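Local coordinates for alginase (PDB 4Q8K) that cleaves alginate as a polysaccharide lyase of family 18, a bacterial enzyme from Pseudoalteromonas, at the calcium ion site. Coordinates in Å, arbitrary orientation; residue numbers count along the deposited sequence, not the author numbering.

The calcium ion site. Residues 219, 241-243, 250-258. With CA (calcium ion), chain B.
The calcium ion sits in a near-octahedral shell of oxygens, at least six of them seen, in a loop that runs from the end of strand 236-241 to the start of strand 257-265. Asp242 has its CG anti to the backbone N (chi1 -172°) and meets the metal through one branch, OD1, 2.4 Å from the calcium. The other branch, Asp242 OD2, is held from above the carboxylate plane by two backbone amides, 2.7 Å from Gly219 N and 2.9 Å from Gly256 N, which should hinder its rotation; Asn255 N adds a longer bond to the syn lone pair of OD1. Asp250, its CG likewise anti to the backbone N, comes in with OD2 at 2.5 Å from the calcium, and Val252 N caps that same oxygen from above the carboxylate plane. Its OD1 takes a nearly straight bond from Asn255 ND2, 171° at the hydrogen, lying in the amide plane. Asn255 itself sits in the crowded position between backbone N and carbonyl carbon (chi1 75°), which points OD1 at the metal while Ile257 N reaches that oxygen from above the carbonyl plane at 3.0 Å. An alanine at Asp250 would remove a carboxylate ligand and the acceptor of the Val252 N and Asn255 ND2 bonds, and would probably loosen both the calcium and the turn around it. The backbone carbonyl oxygens Val252 O and Ile257 O also bind the metal. That web is tight; the looser side is where water 1 takes a further position, 2.5 Å from the calcium, tethered to the protein through Thr243 O at 2.9 Å. The calcium most likely stabilises the loop joining strands 236-241 and 257-265; the structure alone does not show a direct part in catalysis.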
loop_
_atom_site.group_PDB
_atom_site.type_symbol
_atom_site.label_atom_id
_atom_site.label_comp_id
_atom_site.label_asym_id
_atom_site.label_seq_id
_atom_site.Cartn_x
_atom_site.Cartn_y
_atom_site.Cartn_z
ATOM N N GLY A 219 -10.063 13.288 1.823
ATOM C CA GLY A 219 -9.656 12.911 3.166
ATOM C C GLY A 219 -9.205 11.467 3.287
ATOM O O GLY A 219 -8.716 11.053 4.340
ATOM N N SER A 241 -2.567 9.805 0.261
ATOM C CA SER A 241 -3.020 10.333 1.548
ATOM C C SER A 241 -3.485 11.782 1.469
ATOM O O SER A 241 -2.779 12.636 0.937
ATOM C CB SER A 241 -1.869 10.211 2.559
ATOM O OG SER A 241 -2.170 10.821 3.796
ATOM N N ASP A 242 -4.655 12.064 2.040
ATOM C CA ASP A 242 -5.224 13.410 1.984
ATOM C C ASP A 242 -5.369 13.968 3.396
ATOM O O ASP A 242 -6.462 14.338 3.810
ATOM C CB ASP A 242 -6.576 13.395 1.247
ATOM C CG ASP A 242 -7.133 14.796 0.984
ATOM O OD1 ASP A 242 -6.377 15.769 1.139
ATOM O OD2 ASP A 242 -8.325 14.930 0.619
ATOM N N THR A 243 -4.266 14.011 4.135
ATOM C CA THR A 243 -4.292 14.430 5.538
ATOM C C THR A 243 -3.502 15.703 5.797
ATOM O O THR A 243 -2.879 16.265 4.893
ATOM C CB THR A 243 -3.692 13.367 6.475
ATOM O OG1 THR A 243 -2.264 13.386 6.348
ATOM C CG2 THR A 243 -4.238 11.976 6.150
ATOM N N ASP A 250 1.660 18.752 -0.443
ATOM C CA ASP A 250 0.379 19.377 -0.137
ATOM C C ASP A 250 0.207 19.469 1.377
ATOM O O ASP A 250 0.249 20.562 1.945
ATOM C CB ASP A 250 -0.770 18.592 -0.780
ATOM C CG ASP A 250 -2.118 19.266 -0.599
ATOM O OD1 ASP A 250 -2.477 20.128 -1.431
ATOM O OD2 ASP A 250 -2.824 18.919 0.364
ATOM N N SER A 251 0.048 18.316 2.024
ATOM C CA SER A 251 -0.069 18.236 3.479
ATOM C C SER A 251 -1.267 19.025 4.000
ATOM O O SER A 251 -1.273 19.468 5.146
ATOM C CB SER A 251 1.219 18.715 4.163
ATOM O OG SER A 251 2.270 17.768 4.021
ATOM N N VAL A 252 -2.279 19.195 3.156
ATOM C CA VAL A 252 -3.498 19.863 3.580
ATOM C C VAL A 252 -4.641 18.860 3.677
ATOM O O VAL A 252 -5.034 18.264 2.688
ATOM C CB VAL A 252 -3.891 20.995 2.611
ATOM C CG1 VAL A 252 -5.238 21.572 2.999
ATOM C CG2 VAL A 252 -2.815 22.085 2.596
ATOM N N ALA A 253 -5.188 18.688 4.871
ATOM C CA ALA A 253 -6.230 17.688 5.084
ATOM C C ALA A 253 -7.480 17.926 4.251
ATOM O O ALA A 253 -7.964 19.054 4.143
ATOM C CB ALA A 253 -6.594 17.606 6.566
ATOM N N ASN A 254 -7.998 16.855 3.659
ATOM C CA ASN A 254 -9.360 16.847 3.142
ATOM C C ASN A 254 -9.639 17.842 2.007
ATOM O O ASN A 254 -10.755 18.354 1.901
ATOM C CB ASN A 254 -10.338 17.099 4.305
ATOM C CG ASN A 254 -11.748 16.617 4.009
ATOM O OD1 ASN A 254 -11.946 15.619 3.316
ATOM N ND2 ASN A 254 -12.746 17.332 4.542
ATOM N N ASN A 255 -8.645 18.106 1.156
ATOM C CA ASN A 255 -8.842 19.032 0.039
ATOM C C ASN A 255 -8.830 18.368 -1.338
ATOM O O ASN A 255 -8.859 19.049 -2.362
ATOM C CB ASN A 255 -7.835 20.183 0.081
ATOM C CG ASN A 255 -6.455 19.762 -0.361
ATOM O OD1 ASN A 255 -6.152 18.579 -0.379
ATOM N ND2 ASN A 255 -5.614 20.726 -0.727
ATOM N N GLY A 256 -8.794 17.037 -1.361
ATOM C CA GLY A 256 -8.891 16.308 -2.612
ATOM C C GLY A 256 -7.551 16.135 -3.305
ATOM O O GLY A 256 -7.449 15.428 -4.304
ATOM N N ILE A 257 -6.524 16.798 -2.785
ATOM C CA ILE A 257 -5.179 16.642 -3.326
ATOM C C ILE A 257 -4.432 15.629 -2.474
ATOM O O ILE A 257 -4.085 15.902 -1.333
ATOM C CB ILE A 257 -4.406 17.973 -3.351
ATOM C CG1 ILE A 257 -5.152 18.997 -4.212
ATOM C CG2 ILE A 257 -2.985 17.759 -3.873
ATOM C CD1 ILE A 257 -4.457 20.358 -4.281
ATOM N N PHE A 258 -4.197 14.444 -3.025
ATOM C CA PHE A 258 -3.560 13.393 -2.259
ATOM C C PHE A 258 -2.047 13.491 -2.381
ATOM O O PHE A 258 -1.521 13.616 -3.480
ATOM C CB PHE A 258 -4.033 12.025 -2.753
ATOM C CG PHE A 258 -5.505 11.826 -2.615
ATOM C CD1 PHE A 258 -6.366 12.210 -3.630
ATOM C CD2 PHE A 258 -6.035 11.301 -1.446
ATOM C CE1 PHE A 258 -7.738 12.042 -3.494
ATOM C CE2 PHE A 258 -7.408 11.135 -1.298
ATOM C CZ PHE A 258 -8.260 11.509 -2.326
HETATM CA CA CA B . -4.504 17.141 0.661
HETATM O O HOH W 1 -2.751 16.020 2.056
#